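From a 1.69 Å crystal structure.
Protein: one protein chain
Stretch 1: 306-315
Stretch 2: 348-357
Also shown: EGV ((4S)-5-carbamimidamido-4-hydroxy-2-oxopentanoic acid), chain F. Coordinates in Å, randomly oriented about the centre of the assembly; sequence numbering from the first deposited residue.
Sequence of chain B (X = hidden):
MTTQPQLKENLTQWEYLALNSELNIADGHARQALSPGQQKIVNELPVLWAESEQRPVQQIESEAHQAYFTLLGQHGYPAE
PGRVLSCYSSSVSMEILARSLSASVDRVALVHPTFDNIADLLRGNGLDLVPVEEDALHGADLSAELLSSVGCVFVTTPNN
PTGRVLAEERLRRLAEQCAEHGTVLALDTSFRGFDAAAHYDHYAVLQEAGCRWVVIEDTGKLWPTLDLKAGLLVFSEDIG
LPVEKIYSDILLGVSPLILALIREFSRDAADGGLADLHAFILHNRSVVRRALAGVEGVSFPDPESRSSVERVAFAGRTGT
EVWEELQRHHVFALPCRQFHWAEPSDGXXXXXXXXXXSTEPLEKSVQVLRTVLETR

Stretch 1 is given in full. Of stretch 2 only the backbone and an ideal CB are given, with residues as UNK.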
# COMPACT_ATOMS: atom_id res chain seq x y z
N ARG B 306 -10.33 -2.19 26.24
CA ARG B 306 -9.84 -3.53 25.94
C ARG B 306 -8.95 -3.55 24.71
O ARG B 306 -8.60 -4.63 24.22
CB ARG B 306 -11.03 -4.47 25.77
CG ARG B 306 -11.88 -4.52 27.04
CD ARG B 306 -13.02 -5.47 26.97
NE ARG B 306 -13.01 -6.32 28.16
CZ ARG B 306 -14.08 -6.93 28.66
NH1 ARG B 306 -15.27 -6.78 28.09
NH2 ARG B 306 -13.97 -7.68 29.75
N SER B 307 -8.54 -2.39 24.20
CA SER B 307 -7.74 -2.37 23.00
C SER B 307 -6.28 -2.70 23.32
O SER B 307 -5.86 -2.78 24.48
CB SER B 307 -7.84 -1.00 22.33
OG SER B 307 -6.87 -0.14 22.87
N SER B 308 -5.50 -2.86 22.26
CA SER B 308 -4.12 -3.30 22.38
C SER B 308 -3.14 -2.16 22.61
O SER B 308 -1.94 -2.37 22.51
CB SER B 308 -3.69 -4.06 21.12
OG SER B 308 -3.76 -3.20 19.98
N VAL B 309 -3.64 -0.96 22.89
CA VAL B 309 -2.79 0.14 23.28
C VAL B 309 -3.36 0.74 24.56
O VAL B 309 -4.54 0.62 24.86
CB VAL B 309 -2.67 1.20 22.17
CG1 VAL B 309 -2.06 0.57 20.92
CG2 VAL B 309 -4.06 1.82 21.82
N GLU B 310 -2.48 1.40 25.33
CA GLU B 310 -2.85 1.90 26.65
C GLU B 310 -2.28 3.30 26.85
O GLU B 310 -1.07 3.49 26.82
CB GLU B 310 -2.33 0.95 27.74
CG GLU B 310 -2.55 1.40 29.17
CD GLU B 310 -3.99 1.21 29.67
OE1 GLU B 310 -4.89 0.86 28.87
OE2 GLU B 310 -4.22 1.43 30.87
N ARG B 311 -3.16 4.25 27.16
CA ARG B 311 -2.73 5.60 27.53
C ARG B 311 -2.41 5.66 29.02
O ARG B 311 -3.10 5.08 29.85
CB ARG B 311 -3.82 6.63 27.22
CG ARG B 311 -4.16 6.75 25.75
CD ARG B 311 -4.91 8.05 25.49
NE ARG B 311 -6.22 8.07 26.14
CZ ARG B 311 -7.03 9.13 26.12
NH1 ARG B 311 -6.63 10.23 25.53
NH2 ARG B 311 -8.22 9.09 26.72
N VAL B 312 -1.35 6.40 29.34
CA VAL B 312 -0.96 6.67 30.71
C VAL B 312 -0.79 8.18 30.85
O VAL B 312 -0.14 8.81 30.02
CB VAL B 312 0.34 5.92 31.09
CG1 VAL B 312 1.46 6.32 30.21
CG2 VAL B 312 0.69 6.18 32.55
N ALA B 313 -1.41 8.76 31.88
CA ALA B 313 -1.33 10.18 32.14
C ALA B 313 -0.45 10.45 33.35
O ALA B 313 -0.37 9.64 34.27
CB ALA B 313 -2.70 10.79 32.40
N PHE B 314 0.18 11.62 33.36
CA PHE B 314 1.00 11.98 34.50
C PHE B 314 0.77 13.44 34.83
O PHE B 314 0.51 14.26 33.94
CB PHE B 314 2.48 11.70 34.25
CG PHE B 314 2.83 11.59 32.83
CD1 PHE B 314 3.07 12.73 32.09
CD2 PHE B 314 2.85 10.36 32.22
CE1 PHE B 314 3.36 12.63 30.75
CE2 PHE B 314 3.13 10.25 30.90
CZ PHE B 314 3.39 11.39 30.16
N ALA B 315 0.79 13.76 36.11
CA ALA B 315 0.83 15.15 36.51
C ALA B 315 2.29 15.57 36.58
O ALA B 315 3.17 14.77 36.89
CB ALA B 315 0.13 15.34 37.86
N UNK B 348 -0.76 16.59 26.03
CA UNK B 348 0.59 16.93 26.44
C UNK B 348 1.05 16.15 27.65
O UNK B 348 2.26 16.07 27.89
CB UNK B 348 0.68 18.43 26.73
N UNK B 349 0.14 15.57 28.43
CA UNK B 349 0.54 14.91 29.66
C UNK B 349 0.24 13.42 29.61
O UNK B 349 0.04 12.80 30.65
CB UNK B 349 -0.16 15.55 30.86
N UNK B 350 0.24 12.84 28.41
CA UNK B 350 0.06 11.40 28.23
C UNK B 350 1.10 10.81 27.29
O UNK B 350 1.59 11.48 26.37
CB UNK B 350 -1.34 11.11 27.70
N UNK B 351 1.42 9.53 27.53
CA UNK B 351 2.08 8.69 26.54
C UNK B 351 1.22 7.47 26.30
O UNK B 351 0.36 7.11 27.11
CB UNK B 351 3.49 8.29 26.99
N UNK B 352 1.48 6.80 25.18
CA UNK B 352 0.76 5.59 24.81
C UNK B 352 1.74 4.43 24.77
O UNK B 352 2.86 4.56 24.26
CB UNK B 352 0.05 5.76 23.46
N UNK B 353 1.32 3.30 25.34
CA UNK B 353 2.10 2.06 25.43
C UNK B 353 1.43 0.98 24.59
O UNK B 353 0.22 0.77 24.70
CB UNK B 353 2.24 1.60 26.88
N UNK B 354 2.22 0.29 23.77
CA UNK B 354 1.74 -0.83 22.97
C UNK B 354 1.69 -2.11 23.80
O UNK B 354 2.67 -2.48 24.45
CB UNK B 354 2.63 -1.03 21.74
N UNK B 355 0.54 -2.78 23.76
CA UNK B 355 0.32 -3.99 24.55
C UNK B 355 0.48 -5.28 23.73
O UNK B 355 0.60 -6.36 24.32
CB UNK B 355 -1.08 -3.95 25.17
N UNK B 356 0.49 -5.18 22.40
CA UNK B 356 0.67 -6.38 21.56
C UNK B 356 2.17 -6.66 21.46
O UNK B 356 2.81 -6.47 20.43
CB UNK B 356 0.05 -6.19 20.17
N UNK B 357 2.69 -7.15 22.59
CA UNK B 357 4.10 -7.36 22.83
C UNK B 357 4.22 -8.57 23.74
O UNK B 357 3.35 -8.82 24.57
CB UNK B 357 4.76 -6.12 23.44
C10 EGV F . -0.61 2.73 15.71
C02 EGV F . 1.30 3.00 11.04
C03 EGV F . 0.61 4.75 9.40
C06 EGV F . 0.08 2.65 11.88
C07 EGV F . 0.34 3.18 13.30
C09 EGV F . -0.88 3.05 14.25
N01 EGV F . 1.30 4.38 10.59
N04 EGV F . 0.63 6.10 8.96
N05 EGV F . -0.07 3.84 8.72
O08 EGV F . -0.08 1.29 11.92
O11 EGV F . -1.58 2.46 16.40
O12 EGV F . 0.54 2.73 16.18
O13 EGV F . -2.04 3.19 13.86

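The backbones run antiparallel, at 153° between strands 309-314 and 350-354, so alternate positions of the second strand share a face with Val309, Arg311 and Ala313 or with Glu310 and Val312.

Position 348 has its CB directed away, with nothing of stretch 1 within 5.5 Å; almost any side chain would do. It is Asp348.

At 349 the CB points sideways, 3.4 Å from Phe314 O, while the backbone O accepts from Phe314 N (3.0 Å) and lies over one face of the Phe314 ring. Polar or medium-sized residues would suit. His349 uses chi1 m, and the end of its side chain leads away.

Position 350 has extended angles (-132/150) and pairs with Ala313, whose small CB leaves room. A long, flexible apolar chain is favored, though Leu or Gln could fit. Met350 places CG 3.8 Å from Ala313 CB, and its SD lies over one face of the Arg311 guanidinium.

Position 351 is hydrogen-bonded with Val312 in both directions: Val312 N to the 351 O, 2.9 Å, and the 351 N to Val312 O, 3.0 Å. Its ideal CB sits 4.3 Å from Val312 CG1 and 4.4 Å from Phe314 CE2, an apolar setting for Val, Ile or Thr. Val351 sets CG2 only 3.0 Å from Val312 CG1, a tight contact, and CG1 3.7 Å from Phe314 CZ, at the ring edge.

Position 352 faces the Val309 and Arg311 side. The ligand carboxylate lies farther out beyond Val309; a long cationic chain could reach it, Arg or perhaps Lys. Arg352 extends (t, t), then turns at chi3 (p). NH1 donates to EGV O12 (2.8 Å) and NH2 to EGV O11 (3.0 Å), while Val309 CG1 covers one guanidinium face.

Position 353 exchanges hydrogen bonds with Glu310, N to O and O to N, each 2.8 Å. Its CB shares a face with Val312, suiting branched aliphatics. Ile353 brings CD1 4.3 Å from Val312 CG1.

At 354 the CB is 5.0 Å from Val309 CG1; small or medium residues are compatible. Ala354 adds little contact.

Position 355 points toward stretch 1, its ideal CB 3.2 Å from Ser308 O, which accepts from its N (2.8 Å). An aliphatic chain suits; Leu355 CD1 lies 4.1 Å from Glu310 CB.

At 356 the ideal CB is 4.4 Å from Ser308 CB; a small polar group suits. Ser356 OG donates to a water that also accepts from Ser308 OG (both 2.8 Å).

At 357 the CB points sideways, with nothing of stretch 1 within 5.5 Å, so many residues would suit; Arg357 NH1 donates to Ser356 O (2.9 Å).

Stretch 2 (348-357) DHMVRIALSR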
# COMPACT_ATOMS: atom_id res chain seq x y z
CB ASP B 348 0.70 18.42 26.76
CG ASP B 348 1.56 19.15 25.76
OD1 ASP B 348 2.65 18.62 25.42
OD2 ASP B 348 1.16 20.24 25.30
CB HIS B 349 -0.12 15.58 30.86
CG HIS B 349 0.31 17.00 31.03
ND1 HIS B 349 1.55 17.35 31.52
CD2 HIS B 349 -0.32 18.17 30.74
CE1 HIS B 349 1.66 18.66 31.54
NE2 HIS B 349 0.54 19.18 31.07
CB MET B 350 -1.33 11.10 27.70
CG MET B 350 -2.42 11.42 28.69
SD MET B 350 -4.05 11.08 27.97
CE MET B 350 -4.35 12.60 27.07
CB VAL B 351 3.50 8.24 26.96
CG1 VAL B 351 4.40 9.42 27.20
CG2 VAL B 351 3.44 7.39 28.18
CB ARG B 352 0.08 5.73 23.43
CG ARG B 352 -1.02 4.71 23.21
CD ARG B 352 -1.47 4.64 21.74
NE ARG B 352 -0.43 4.02 20.92
CZ ARG B 352 -0.60 3.65 19.64
NH1 ARG B 352 0.40 3.09 18.98
NH2 ARG B 352 -1.76 3.84 19.02
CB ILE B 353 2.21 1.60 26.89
CG1 ILE B 353 2.94 2.66 27.71
CG2 ILE B 353 2.91 0.26 27.02
CD1 ILE B 353 2.87 2.37 29.21
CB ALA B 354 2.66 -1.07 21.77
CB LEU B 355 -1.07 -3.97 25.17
CG LEU B 355 -1.38 -2.82 26.13
CD1 LEU B 355 -2.78 -3.01 26.67
CD2 LEU B 355 -0.38 -2.74 27.28
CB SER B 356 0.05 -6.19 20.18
OG SER B 356 -1.36 -6.09 20.31
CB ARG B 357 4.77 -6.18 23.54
CG ARG B 357 4.77 -4.88 22.75
CD ARG B 357 5.62 -5.03 21.54
NE ARG B 357 5.82 -3.75 20.86
CZ ARG B 357 4.97 -3.22 19.99
NH1 ARG B 357 3.84 -3.84 19.65
NH2 ARG B 357 5.27 -2.06 19.45
O HOH W 1 -0.05 -2.89 20.50
O HOH W 2 -2.16 -4.58 18.14
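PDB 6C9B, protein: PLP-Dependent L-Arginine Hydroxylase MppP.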